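PDB 2NO4: (S)-2-haloacid dehalogenase IVA from Burkholderia cepacia, which catalyses the hydrolytic dehalogenation of short-chain (S)-2-haloalkanoic acids to (R)-2-hydroxyalkanoic acids, inverting the configuration at the carbon that bore the halogen. Local coordinates for residues F19-T24 against I126-N131; D27-V32 against S105-A110; A100-S105 against L135-K140; Y122-L127 against R146-C151. One frame throughout, in Å; residues are numbered along the deposited sequence.

Overall arrangement
From the N terminus, the chain runs up strand 16-19 into the loop that carries the nucleophile. Interaction 1 sets this loop beside the end of strand 123-128 and closes a mostly helical loop of the chain. Interaction 2 closes a loop within it and joins the start of helix 30-33 to the connection before helix 110-119. The first segment of interaction 3 ends at Ser105, where the second of interaction 2 begins. Tying helix 90-102 to helix 132-141, it closes a shorter loop that crosses those of interactions 1, 2 and 4. Interaction 4 shares Ile126 and Leu127 with interaction 1. It closes the shortest loop, round helix 132-141, and adds the edge strand 150-153 of this chain's sheet.

Interaction 1. Residues F19-T24 against I126-N131; sequences FDAYGT and ILSNGN. With SO4 (sulfate ion), chain H; SO4 (sulfate ion), chain I.
Phe19 and Ile126 pair as parallel strand neighbours, and Leu127 N donates to Phe19 O at 2.9 Å. Past Phe19 the first segment leaves the strand pairing, while the second stays in the sheet to Ser128. Ile126 CG2 lies 3.9 Å from Ala21 CB, an apolar contact. A sulfate, probably from the crystallisation liquor, bridges the segments. Its O1 takes three hydrogen bonds, from Ala21 N, Tyr22 N and Ser128 OG, the last at 2.8 Å. Asn129 N donates to O3 in a nearly straight bond (169°). Ser128 OG stands anti to the backbone N (chi1 -179°) and also accepts from Gly130 N at 2.9 Å, forming an ST turn. The hydroxyl grips the anion and is held by Gly130 N-H. Tyr22 presents its ring edge to Ser128 OG, with CD2 3.7 Å away. The nucleophile Asp20 places OD1 near the sulfate; OD2 accepts from Thr24 OG1 at 2.6 Å, on its anti side. Lys161 forms a salt bridge with Asp20 and also binds the sulfate. Ala21, Tyr22, Ser128 and Asn129 bind the haloacid, so the anion probably marks the substrate site. This is the HAD active site, built at the C-terminal ends of adjacent parallel strands.

Interaction 2. Residues D27-V32 against S105-A110; sequences DVHSAV and SAYPDA. With SO4 (sulfate ion), chain L.
Asp27 and Ser105 bring their backbones together, with CA atoms 5.6 Å apart. Asp27 N donates to Ser105 O at 2.7 Å, almost straight (173°). Asp27 begins a type I turn leading toward helix 30-33, and Tyr107 begins another leading into helix 110-119. The main side-chain contact is Asp27 on Tyr107. The carboxylate and ring planes are only 9° apart and stacked. Asp27 CB lies over one ring face, 4.0 Å from the Tyr107 centroid, in a CH-pi contact offset toward the rim. Asp27 CG is anti to the backbone N (chi1 -172°), which puts CG 3.6 Å from Tyr107 CZ; OD1 is nearest Tyr107 OH and OD2 nearest Tyr107 CE1. OD1 turns back to its own turn and takes weak bonds from His29 N and His29 ND1, the former a capping bond. Ser30 OG donates to Asp27 O at 2.8 Å and accepts a weak bond from Ser105 N at 3.4 Å. A water links Val28 N to Tyr107 OH, 2.8 Å from each. Arg206 makes a cation-pi contact with Tyr107 and also binds a sulfate held by Asp109 N. The contact is mixed: one strong backbone bond, weaker polar ones, and a carboxylate stacked on a ring. That carboxylate is steadied by two weak bonds from its own turn. Asp27 thus joins the segments through both backbone and side chain.

Interaction 3. Residues A100-S105 against L135-K140; sequences AYKELS and LQAALK
Ala137 and Ala138 of helix 132-141 face Lys102 at the end of helix 90-102, and these three residues bury the most surface here. The backbones come close, with Glu103 CA 4.2 Å from Ala138 CA. The small alanine side chains allow this approach. Ala137 CB points at the other segment and touches both the backbone and the side chain of Lys102. It lies 3.5 Å from Lys102 O and 3.8 Å from Lys102 CG. Lys102 CG is anti to the backbone N (chi1 -153°), and the chain is extended beyond it. The aliphatic part therefore runs past the methyl, and Lys102 CE comes within 3.9 Å of Ala137 CB. The ammonium group at its end forms a salt bridge with Glu133, one turn earlier on the same helix as the alanines. Ala138 CB touches the same Lys102 O, at 3.6 Å. Lys102 O is also near Ala138 N, but the angle is too poor for a hydrogen bond. Two waters complete the contact. One donates to Glu103 OE2 and to Ala137 O, 2.7 Å from the latter. A second lies between Leu104 O and Ala138 O, though its distance to the former is doubtfully short. Leu104 packs against Tyr22, which puts this contact next to the haloacid site. The direct contact is thus mainly van der Waals, made by methyl groups and a lysine chain. The polar links are made by water and, at the lysine end, by charge.

Interaction 4. Residues Y122-L127 against R146-C151; sequences YIVAIL and RVLDSC
Asp149 and Val124 are joined twice through the backbone of Val124. Asp149 CB lies 3.3 Å from Val124 O. The first torsion (chi1 -67°) sets CG beside its own backbone N, 3.8 Å from Val124 N. From there OD2 accepts from Val124 N at 2.8 Å, using its anti lone pair; OD2 also meets Ile123 CA. OD1 has a weak, long ion pair with Lys118. In return, Asp149 N donates to Val124 O at 2.7 Å, and Ser150 N adds a weak bond to the same oxygen. The carboxylate thus takes the N-H of Val124 just before the strand pairing begins. Regular parallel pairing follows, with Ile126 N donating to Ser150 O at 2.9 Å. Ala125 and Ser150 share one sheet face, their CB atoms 4.0 Å apart. On the Ile126 and Cys151 face, Cys151 SG lies by Ile126 CG2. Leu148, just before the strand, packs its CD1 on Ile126 CD1 at 3.5 Å and also reaches Val124 CG1. Strands 123-128 and 150-153 form a beta-alpha-beta crossover with helix 132-141. Leu139 and Leu135 of that helix cover the Ile126 and Cys151 face, Leu174 of helix 164-174 meets the Ala125 and Ser150 face, and Leu114 of helix 110-119 packs on Val124.

Interaction 1. Residues F19-T24 against I126-N131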
loop_
_atom_site.group_PDB
_atom_site.type_symbol
_atom_site.label_atom_id
_atom_site.label_comp_id
_atom_site.label_asym_id
_atom_site.label_seq_id
_atom_site.Cartn_x
_atom_site.Cartn_y
_atom_site.Cartn_z
ATOM N N PHE B 19 -5.338 -7.418 -19.676
ATOM C CA PHE B 19 -6.179 -7.471 -18.512
ATOM C C PHE B 19 -5.416 -7.708 -17.204
ATOM O O PHE B 19 -4.604 -8.604 -17.107
ATOM C CB PHE B 19 -7.192 -8.633 -18.668
ATOM C CG PHE B 19 -8.303 -8.313 -19.613
ATOM C CD1 PHE B 19 -8.175 -8.567 -20.997
ATOM C CD2 PHE B 19 -9.450 -7.690 -19.151
ATOM C CE1 PHE B 19 -9.197 -8.224 -21.872
ATOM C CE2 PHE B 19 -10.502 -7.346 -20.044
ATOM C CZ PHE B 19 -10.355 -7.629 -21.398
ATOM N N ASP B 20 -5.741 -6.905 -16.199
ATOM C CA ASP B 20 -5.491 -7.249 -14.806
ATOM C C ASP B 20 -6.266 -8.515 -14.440
ATOM O O ASP B 20 -7.314 -8.808 -15.031
ATOM C CB ASP B 20 -5.909 -6.046 -13.938
ATOM C CG ASP B 20 -5.788 -6.317 -12.470
ATOM O OD1 ASP B 20 -4.646 -6.293 -11.996
ATOM O OD2 ASP B 20 -6.830 -6.532 -11.798
ATOM N N ALA B 21 -5.729 -9.324 -13.528
ATOM C CA ALA B 21 -6.445 -10.525 -13.091
ATOM C C ALA B 21 -7.230 -10.326 -11.784
ATOM O O ALA B 21 -8.463 -10.350 -11.799
ATOM C CB ALA B 21 -5.500 -11.708 -12.990
ATOM N N TYR B 22 -6.516 -10.098 -10.678
ATOM C CA TYR B 22 -7.097 -10.132 -9.336
ATOM C C TYR B 22 -7.842 -8.828 -9.064
ATOM O O TYR B 22 -7.219 -7.774 -8.868
ATOM C CB TYR B 22 -5.998 -10.385 -8.272
ATOM C CG TYR B 22 -5.464 -11.799 -8.405
ATOM C CD1 TYR B 22 -6.226 -12.889 -7.943
ATOM C CD2 TYR B 22 -4.250 -12.056 -9.064
ATOM C CE1 TYR B 22 -5.770 -14.217 -8.072
ATOM C CE2 TYR B 22 -3.788 -13.368 -9.224
ATOM C CZ TYR B 22 -4.551 -14.446 -8.745
ATOM O OH TYR B 22 -4.097 -15.750 -8.881
ATOM N N GLY B 23 -9.159 -8.909 -9.098
ATOM C CA GLY B 23 -10.014 -7.708 -8.926
ATOM C C GLY B 23 -10.762 -7.308 -10.195
ATOM O O GLY B 23 -11.784 -6.623 -10.129
ATOM N N THR B 24 -10.260 -7.767 -11.342
ATOM C CA THR B 24 -10.804 -7.395 -12.656
ATOM C C THR B 24 -11.507 -8.579 -13.316
ATOM O O THR B 24 -12.699 -8.504 -13.614
ATOM C CB THR B 24 -9.685 -6.840 -13.542
ATOM O OG1 THR B 24 -9.054 -5.757 -12.852
ATOM C CG2 THR B 24 -10.210 -6.322 -14.932
ATOM N N ILE B 126 -3.360 -11.536 -20.165
ATOM C CA ILE B 126 -3.377 -11.080 -18.771
ATOM C C ILE B 126 -1.959 -10.543 -18.423
ATOM O O ILE B 126 -0.938 -11.092 -18.888
ATOM C CB ILE B 126 -3.827 -12.225 -17.815
ATOM C CG1 ILE B 126 -5.347 -12.436 -17.924
ATOM C CG2 ILE B 126 -3.405 -11.951 -16.321
ATOM C CD1 ILE B 126 -5.858 -13.640 -17.180
ATOM N N LEU B 127 -1.907 -9.444 -17.657
ATOM C CA LEU B 127 -0.661 -8.986 -17.017
ATOM C C LEU B 127 -0.964 -8.851 -15.508
ATOM O O LEU B 127 -1.804 -8.010 -15.084
ATOM C CB LEU B 127 -0.189 -7.655 -17.632
ATOM C CG LEU B 127 1.067 -7.059 -16.971
ATOM C CD1 LEU B 127 2.295 -7.991 -17.276
ATOM C CD2 LEU B 127 1.299 -5.592 -17.384
ATOM N N SER B 128 -0.328 -9.707 -14.714
ATOM C CA SER B 128 -0.711 -9.891 -13.314
ATOM C C SER B 128 0.489 -9.911 -12.371
ATOM O O SER B 128 1.551 -10.454 -12.707
ATOM C CB SER B 128 -1.469 -11.225 -13.169
ATOM O OG SER B 128 -1.873 -11.435 -11.806
ATOM N N ASN B 129 0.306 -9.382 -11.162
ATOM C CA ASN B 129 1.250 -9.666 -10.057
ATOM C C ASN B 129 1.350 -11.143 -9.679
ATOM O O ASN B 129 2.343 -11.548 -9.082
ATOM C CB ASN B 129 0.854 -8.908 -8.776
ATOM C CG ASN B 129 1.022 -7.405 -8.901
ATOM O OD1 ASN B 129 1.947 -6.910 -9.560
ATOM N ND2 ASN B 129 0.126 -6.656 -8.229
ATOM N N GLY B 130 0.299 -11.919 -9.957
ATOM C CA GLY B 130 0.211 -13.298 -9.501
ATOM C C GLY B 130 1.269 -14.119 -10.250
ATOM O O GLY B 130 1.503 -13.905 -11.437
ATOM N N ASN B 131 1.942 -15.001 -9.524
ATOM C CA ASN B 131 2.892 -15.969 -10.110
ATOM C C ASN B 131 2.119 -17.060 -10.870
ATOM O O ASN B 131 0.909 -17.274 -10.605
ATOM C CB ASN B 131 3.797 -16.570 -9.021
ATOM C CG ASN B 131 3.014 -17.222 -7.874
ATOM O OD1 ASN B 131 2.439 -16.522 -7.030
ATOM N ND2 ASN B 131 3.037 -18.572 -7.802
HETATM S S SO4 H . -3.056 -8.446 -10.365
HETATM O O1 SO4 H . -3.738 -9.371 -11.242
HETATM O O2 SO4 H . -2.583 -9.111 -9.156
HETATM O O3 SO4 H . -1.985 -7.743 -11.034
HETATM O O4 SO4 H . -4.092 -7.491 -9.980
HETATM S S SO4 I . 5.599 -20.580 -10.305
HETATM O O1 SO4 I . 5.295 -21.973 -10.650
HETATM O O2 SO4 I . 6.580 -20.586 -9.196
HETATM O O3 SO4 I . 6.180 -19.928 -11.500
HETATM O O4 SO4 I . 4.348 -19.924 -9.874
#

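Interaction 2. Residues D27-V32 against S105-A110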
loop_
_atom_site.group_PDB
_atom_site.type_symbol
_atom_site.label_atom_id
_atom_site.label_comp_id
_atom_site.label_asym_id
_atom_site.label_seq_id
_atom_site.Cartn_x
_atom_site.Cartn_y
_atom_site.Cartn_z
ATOM N N ASP B 27 -12.638 -12.439 -8.840
ATOM C CA ASP B 27 -13.297 -11.720 -7.748
ATOM C C ASP B 27 -12.560 -11.954 -6.415
ATOM O O ASP B 27 -12.736 -12.995 -5.800
ATOM C CB ASP B 27 -14.744 -12.201 -7.677
ATOM C CG ASP B 27 -15.573 -11.411 -6.725
ATOM O OD1 ASP B 27 -15.033 -10.760 -5.802
ATOM O OD2 ASP B 27 -16.795 -11.446 -6.915
ATOM N N VAL B 28 -11.720 -11.014 -5.995
ATOM C CA VAL B 28 -10.903 -11.245 -4.775
ATOM C C VAL B 28 -11.774 -11.510 -3.494
ATOM O O VAL B 28 -11.351 -12.253 -2.589
ATOM C CB VAL B 28 -9.733 -10.177 -4.542
ATOM C CG1 VAL B 28 -8.726 -10.176 -5.709
ATOM C CG2 VAL B 28 -10.250 -8.742 -4.290
ATOM N N HIS B 29 -12.996 -10.964 -3.478
ATOM C CA HIS B 29 -13.975 -11.158 -2.381
ATOM C C HIS B 29 -14.512 -12.591 -2.171
ATOM O O HIS B 29 -14.905 -12.942 -1.077
ATOM C CB HIS B 29 -15.155 -10.197 -2.516
ATOM C CG HIS B 29 -14.765 -8.811 -2.918
ATOM N ND1 HIS B 29 -15.043 -8.296 -4.165
ATOM C CD2 HIS B 29 -14.127 -7.826 -2.243
ATOM C CE1 HIS B 29 -14.593 -7.052 -4.242
ATOM N NE2 HIS B 29 -14.019 -6.747 -3.094
ATOM N N SER B 30 -14.523 -13.407 -3.213
ATOM C CA SER B 30 -15.061 -14.759 -3.135
ATOM C C SER B 30 -14.296 -15.716 -2.193
ATOM O O SER B 30 -14.895 -16.680 -1.675
ATOM C CB SER B 30 -15.171 -15.377 -4.545
ATOM O OG SER B 30 -13.889 -15.514 -5.141
ATOM N N ALA B 31 -12.988 -15.480 -1.971
ATOM C CA ALA B 31 -12.228 -16.406 -1.121
ATOM C C ALA B 31 -12.815 -16.405 0.300
ATOM O O ALA B 31 -13.143 -17.500 0.848
ATOM C CB ALA B 31 -10.691 -16.122 -1.134
ATOM N N VAL B 32 -13.030 -15.207 0.867
ATOM C CA VAL B 32 -13.707 -15.126 2.198
ATOM C C VAL B 32 -15.224 -15.334 2.097
ATOM O O VAL B 32 -15.762 -16.015 2.943
ATOM C CB VAL B 32 -13.308 -13.843 3.080
ATOM C CG1 VAL B 32 -13.929 -13.901 4.479
ATOM C CG2 VAL B 32 -11.770 -13.751 3.259
ATOM N N SER B 105 -13.311 -17.289 -8.019
ATOM C CA SER B 105 -14.393 -17.081 -8.986
ATOM C C SER B 105 -14.064 -15.975 -9.972
ATOM O O SER B 105 -13.559 -14.895 -9.578
ATOM C CB SER B 105 -15.670 -16.637 -8.253
ATOM O OG SER B 105 -16.003 -17.550 -7.239
ATOM N N ALA B 106 -14.378 -16.242 -11.236
ATOM C CA ALA B 106 -14.400 -15.213 -12.271
ATOM C C ALA B 106 -15.655 -14.376 -12.092
ATOM O O ALA B 106 -16.711 -14.898 -11.691
ATOM C CB ALA B 106 -14.381 -15.831 -13.656
ATOM N N TYR B 107 -15.539 -13.082 -12.395
ATOM C CA TYR B 107 -16.720 -12.249 -12.568
ATOM C C TYR B 107 -17.590 -12.814 -13.686
ATOM O O TYR B 107 -17.073 -13.392 -14.639
ATOM C CB TYR B 107 -16.344 -10.768 -12.834
ATOM C CG TYR B 107 -15.937 -10.067 -11.579
ATOM C CD1 TYR B 107 -16.905 -9.545 -10.693
ATOM C CD2 TYR B 107 -14.587 -9.970 -11.232
ATOM C CE1 TYR B 107 -16.522 -8.918 -9.514
ATOM C CE2 TYR B 107 -14.211 -9.351 -10.072
ATOM C CZ TYR B 107 -15.187 -8.831 -9.220
ATOM O OH TYR B 107 -14.791 -8.219 -8.064
ATOM N N PRO B 108 -18.916 -12.634 -13.577
ATOM C CA PRO B 108 -19.847 -13.387 -14.456
ATOM C C PRO B 108 -19.671 -13.128 -15.972
ATOM O O PRO B 108 -19.856 -14.043 -16.762
ATOM C CB PRO B 108 -21.256 -12.973 -13.955
ATOM C CG PRO B 108 -21.069 -11.722 -13.155
ATOM C CD PRO B 108 -19.606 -11.737 -12.636
ATOM N N ASP B 109 -19.300 -11.906 -16.358
ATOM C CA ASP B 109 -19.170 -11.540 -17.762
ATOM C C ASP B 109 -17.741 -11.759 -18.322
ATOM O O ASP B 109 -17.489 -11.457 -19.491
ATOM C CB ASP B 109 -19.593 -10.070 -17.967
ATOM C CG ASP B 109 -21.092 -9.834 -17.722
ATOM O OD1 ASP B 109 -21.829 -10.814 -17.405
ATOM O OD2 ASP B 109 -21.546 -8.670 -17.846
ATOM N N ALA B 110 -16.806 -12.227 -17.483
ATOM C CA ALA B 110 -15.402 -12.321 -17.888
ATOM C C ALA B 110 -15.168 -13.264 -19.113
ATOM O O ALA B 110 -14.552 -12.855 -20.104
ATOM C CB ALA B 110 -14.508 -12.730 -16.676
HETATM S S SO4 L . -18.799 -8.076 -14.587
HETATM O O1 SO4 L . -18.544 -9.463 -15.042
HETATM O O2 SO4 L . -19.009 -7.966 -13.118
HETATM O O3 SO4 L . -17.670 -7.290 -15.021
HETATM O O4 SO4 L . -20.055 -7.583 -15.123
HETATM O O HOH W 1 -12.501 -8.367 -6.444
#

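Interaction 3. Residues A100-S105 against L135-K140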
loop_
_atom_site.group_PDB
_atom_site.type_symbol
_atom_site.label_atom_id
_atom_site.label_comp_id
_atom_site.label_asym_id
_atom_site.label_seq_id
_atom_site.Cartn_x
_atom_site.Cartn_y
_atom_site.Cartn_z
ATOM N N ALA B 100 -9.330 -21.615 -1.502
ATOM C CA ALA B 100 -10.341 -20.830 -2.181
ATOM C C ALA B 100 -9.705 -19.771 -3.071
ATOM O O ALA B 100 -10.187 -19.502 -4.160
ATOM C CB ALA B 100 -11.306 -20.214 -1.160
ATOM N N TYR B 101 -8.592 -19.199 -2.633
ATOM C CA TYR B 101 -7.909 -18.178 -3.391
ATOM C C TYR B 101 -7.295 -18.777 -4.652
ATOM O O TYR B 101 -7.246 -18.146 -5.714
ATOM C CB TYR B 101 -6.804 -17.503 -2.539
ATOM C CG TYR B 101 -6.545 -16.082 -3.009
ATOM C CD1 TYR B 101 -7.172 -14.995 -2.377
ATOM C CD2 TYR B 101 -5.722 -15.819 -4.125
ATOM C CE1 TYR B 101 -6.963 -13.698 -2.816
ATOM C CE2 TYR B 101 -5.530 -14.525 -4.577
ATOM C CZ TYR B 101 -6.158 -13.477 -3.907
ATOM O OH TYR B 101 -5.962 -12.207 -4.332
ATOM N N LYS B 102 -6.828 -20.017 -4.526
ATOM C CA LYS B 102 -6.149 -20.690 -5.627
ATOM C C LYS B 102 -7.131 -20.875 -6.765
ATOM O O LYS B 102 -6.733 -20.893 -7.918
ATOM C CB LYS B 102 -5.560 -22.035 -5.166
ATOM C CG LYS B 102 -4.369 -22.442 -5.988
ATOM C CD LYS B 102 -3.619 -23.629 -5.418
ATOM C CE LYS B 102 -2.743 -24.180 -6.531
ATOM N NZ LYS B 102 -1.942 -25.376 -6.139
ATOM N N GLU B 103 -8.417 -20.975 -6.437
ATOM C CA GLU B 103 -9.476 -21.057 -7.433
ATOM C C GLU B 103 -10.584 -19.995 -7.275
ATOM O O GLU B 103 -11.784 -20.302 -7.188
ATOM C CB GLU B 103 -10.017 -22.483 -7.478
ATOM C CG GLU B 103 -8.851 -23.470 -7.793
ATOM C CD GLU B 103 -9.277 -24.892 -8.151
ATOM O OE1 GLU B 103 -10.493 -25.244 -8.024
ATOM O OE2 GLU B 103 -8.362 -25.647 -8.579
ATOM N N LEU B 104 -10.150 -18.734 -7.242
ATOM C CA LEU B 104 -11.058 -17.570 -7.194
ATOM C C LEU B 104 -12.047 -17.572 -8.344
ATOM O O LEU B 104 -11.656 -17.798 -9.488
ATOM C CB LEU B 104 -10.261 -16.266 -7.311
ATOM C CG LEU B 104 -9.600 -15.557 -6.166
ATOM C CD1 LEU B 104 -9.323 -14.144 -6.667
ATOM C CD2 LEU B 104 -10.443 -15.517 -4.848
ATOM N N SER B 105 -13.311 -17.289 -8.019
ATOM C CA SER B 105 -14.393 -17.081 -8.986
ATOM C C SER B 105 -14.064 -15.975 -9.972
ATOM O O SER B 105 -13.559 -14.895 -9.578
ATOM C CB SER B 105 -15.670 -16.637 -8.253
ATOM O OG SER B 105 -16.003 -17.550 -7.239
ATOM N N LEU B 135 -2.046 -18.322 -10.469
ATOM C CA LEU B 135 -2.875 -17.691 -11.482
ATOM C C LEU B 135 -3.441 -18.742 -12.455
ATOM O O LEU B 135 -4.624 -18.694 -12.811
ATOM C CB LEU B 135 -2.075 -16.670 -12.273
ATOM C CG LEU B 135 -2.722 -15.330 -12.647
ATOM C CD1 LEU B 135 -1.903 -14.774 -13.792
ATOM C CD2 LEU B 135 -4.205 -15.377 -13.022
ATOM N N GLN B 136 -2.582 -19.667 -12.887
ATOM C CA GLN B 136 -3.000 -20.762 -13.770
ATOM C C GLN B 136 -4.107 -21.628 -13.177
ATOM O O GLN B 136 -5.097 -21.948 -13.869
ATOM C CB GLN B 136 -1.791 -21.611 -14.219
ATOM C CG GLN B 136 -1.078 -21.034 -15.443
ATOM C CD GLN B 136 -2.039 -20.852 -16.643
ATOM O OE1 GLN B 136 -2.269 -19.732 -17.118
ATOM N NE2 GLN B 136 -2.626 -21.962 -17.100
ATOM N N ALA B 137 -3.966 -21.980 -11.900
ATOM C CA ALA B 137 -5.020 -22.692 -11.179
ATOM C C ALA B 137 -6.374 -21.956 -11.249
ATOM O O ALA B 137 -7.411 -22.568 -11.548
ATOM C CB ALA B 137 -4.617 -22.954 -9.711
ATOM N N ALA B 138 -6.356 -20.649 -10.945
ATOM C CA ALA B 138 -7.596 -19.827 -10.981
ATOM C C ALA B 138 -8.158 -19.738 -12.396
ATOM O O ALA B 138 -9.377 -19.862 -12.596
ATOM C CB ALA B 138 -7.351 -18.429 -10.400
ATOM N N LEU B 139 -7.268 -19.550 -13.374
ATOM C CA LEU B 139 -7.681 -19.462 -14.771
ATOM C C LEU B 139 -8.270 -20.781 -15.268
ATOM O O LEU B 139 -9.282 -20.780 -15.987
ATOM C CB LEU B 139 -6.543 -18.996 -15.687
ATOM C CG LEU B 139 -6.023 -17.581 -15.464
ATOM C CD1 LEU B 139 -4.823 -17.321 -16.401
ATOM C CD2 LEU B 139 -7.122 -16.527 -15.572
ATOM N N LYS B 140 -7.647 -21.901 -14.897
ATOM C CA LYS B 140 -8.192 -23.200 -15.302
ATOM C C LYS B 140 -9.555 -23.473 -14.660
ATOM O O LYS B 140 -10.502 -23.881 -15.354
ATOM C CB LYS B 140 -7.223 -24.348 -14.992
ATOM C CG LYS B 140 -6.056 -24.471 -15.974
ATOM C CD LYS B 140 -5.674 -25.942 -16.156
ATOM C CE LYS B 140 -6.775 -26.729 -16.925
ATOM N NZ LYS B 140 -7.151 -28.052 -16.278
HETATM O O HOH W 2 -7.498 -25.265 -11.208
HETATM O O HOH W 3 -11.304 -19.877 -10.642
#

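Interaction 4. Residues Y122-L127 against R146-C151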
loop_
_atom_site.group_PDB
_atom_site.type_symbol
_atom_site.label_atom_id
_atom_site.label_comp_id
_atom_site.label_asym_id
_atom_site.label_seq_id
_atom_site.Cartn_x
_atom_site.Cartn_y
_atom_site.Cartn_z
ATOM N N TYR B 122 -8.316 -9.313 -31.555
ATOM C CA TYR B 122 -7.329 -8.768 -30.609
ATOM C C TYR B 122 -6.420 -9.832 -30.039
ATOM O O TYR B 122 -6.822 -10.970 -29.868
ATOM C CB TYR B 122 -8.022 -8.109 -29.412
ATOM C CG TYR B 122 -8.752 -6.854 -29.740
ATOM C CD1 TYR B 122 -10.152 -6.846 -29.882
ATOM C CD2 TYR B 122 -8.056 -5.666 -29.929
ATOM C CE1 TYR B 122 -10.824 -5.661 -30.154
ATOM C CE2 TYR B 122 -8.710 -4.485 -30.230
ATOM C CZ TYR B 122 -10.089 -4.486 -30.335
ATOM O OH TYR B 122 -10.707 -3.294 -30.629
ATOM N N ILE B 123 -5.197 -9.448 -29.705
ATOM C CA ILE B 123 -4.413 -10.226 -28.758
ATOM C C ILE B 123 -5.086 -9.981 -27.406
ATOM O O ILE B 123 -5.334 -8.829 -27.031
ATOM C CB ILE B 123 -2.918 -9.812 -28.733
ATOM C CG1 ILE B 123 -2.273 -9.930 -30.135
ATOM C CG2 ILE B 123 -2.125 -10.658 -27.686
ATOM C CD1 ILE B 123 -1.079 -8.970 -30.333
ATOM N N VAL B 124 -5.421 -11.063 -26.713
ATOM C CA VAL B 124 -6.052 -11.005 -25.416
ATOM C C VAL B 124 -5.074 -11.621 -24.428
ATOM O O VAL B 124 -4.752 -12.813 -24.505
ATOM C CB VAL B 124 -7.429 -11.737 -25.395
ATOM C CG1 VAL B 124 -8.076 -11.636 -23.970
ATOM C CG2 VAL B 124 -8.374 -11.180 -26.496
ATOM N N ALA B 125 -4.567 -10.798 -23.511
ATOM C CA ALA B 125 -3.533 -11.257 -22.574
ATOM C C ALA B 125 -3.876 -10.808 -21.144
ATOM O O ALA B 125 -4.632 -9.843 -20.949
ATOM C CB ALA B 125 -2.130 -10.713 -23.012
ATOM N N ILE B 126 -3.360 -11.536 -20.165
ATOM C CA ILE B 126 -3.377 -11.080 -18.771
ATOM C C ILE B 126 -1.959 -10.543 -18.423
ATOM O O ILE B 126 -0.938 -11.092 -18.888
ATOM C CB ILE B 126 -3.827 -12.225 -17.815
ATOM C CG1 ILE B 126 -5.347 -12.436 -17.924
ATOM C CG2 ILE B 126 -3.405 -11.951 -16.321
ATOM C CD1 ILE B 126 -5.858 -13.640 -17.180
ATOM N N LEU B 127 -1.907 -9.444 -17.657
ATOM C CA LEU B 127 -0.661 -8.986 -17.017
ATOM C C LEU B 127 -0.964 -8.851 -15.508
ATOM O O LEU B 127 -1.804 -8.010 -15.084
ATOM C CB LEU B 127 -0.189 -7.655 -17.632
ATOM C CG LEU B 127 1.067 -7.059 -16.971
ATOM C CD1 LEU B 127 2.295 -7.991 -17.276
ATOM C CD2 LEU B 127 1.299 -5.592 -17.384
ATOM N N ARG B 146 -9.021 -20.843 -22.105
ATOM C CA ARG B 146 -9.289 -20.976 -23.532
ATOM C C ARG B 146 -9.562 -19.665 -24.234
ATOM O O ARG B 146 -9.606 -19.621 -25.457
ATOM C CB ARG B 146 -10.444 -21.952 -23.772
ATOM C CG ARG B 146 -11.790 -21.512 -23.249
ATOM C CD ARG B 146 -12.690 -22.740 -23.018
ATOM N NE ARG B 146 -12.118 -23.678 -22.038
ATOM C CZ ARG B 146 -12.761 -24.746 -21.571
ATOM N NH1 ARG B 146 -13.993 -25.016 -21.996
ATOM N NH2 ARG B 146 -12.182 -25.543 -20.678
ATOM N N VAL B 147 -9.747 -18.602 -23.463
ATOM C CA VAL B 147 -10.081 -17.311 -24.041
ATOM C C VAL B 147 -8.899 -16.341 -23.981
ATOM O O VAL B 147 -9.098 -15.126 -24.141
ATOM C CB VAL B 147 -11.403 -16.710 -23.440
ATOM C CG1 VAL B 147 -12.569 -17.604 -23.776
ATOM C CG2 VAL B 147 -11.331 -16.526 -21.914
ATOM N N LEU B 148 -7.684 -16.888 -23.786
ATOM C CA LEU B 148 -6.456 -16.080 -23.620
ATOM C C LEU B 148 -5.312 -16.450 -24.577
ATOM O O LEU B 148 -5.012 -17.633 -24.766
ATOM C CB LEU B 148 -5.920 -16.201 -22.188
ATOM C CG LEU B 148 -6.726 -15.615 -21.039
ATOM C CD1 LEU B 148 -6.068 -16.064 -19.738
ATOM C CD2 LEU B 148 -6.828 -14.093 -21.130
ATOM N N ASP B 149 -4.654 -15.438 -25.140
ATOM C CA ASP B 149 -3.462 -15.650 -25.942
ATOM C C ASP B 149 -2.209 -15.805 -25.092
ATOM O O ASP B 149 -1.289 -16.539 -25.451
ATOM C CB ASP B 149 -3.277 -14.502 -26.946
ATOM C CG ASP B 149 -4.366 -14.486 -28.003
ATOM O OD1 ASP B 149 -4.573 -15.558 -28.631
ATOM O OD2 ASP B 149 -5.038 -13.434 -28.191
ATOM N N SER B 150 -2.166 -15.107 -23.964
ATOM C CA SER B 150 -0.942 -14.990 -23.200
ATOM C C SER B 150 -1.258 -14.568 -21.756
ATOM O O SER B 150 -2.230 -13.864 -21.486
ATOM C CB SER B 150 0.003 -13.996 -23.889
ATOM O OG SER B 150 1.101 -13.642 -23.067
ATOM N N CYS B 151 -0.439 -15.047 -20.832
ATOM C CA CYS B 151 -0.592 -14.711 -19.438
ATOM C C CYS B 151 0.794 -14.345 -18.946
ATOM O O CYS B 151 1.698 -15.201 -18.844
ATOM C CB CYS B 151 -1.185 -15.897 -18.679
ATOM S SG CYS B 151 -1.497 -15.573 -16.919
#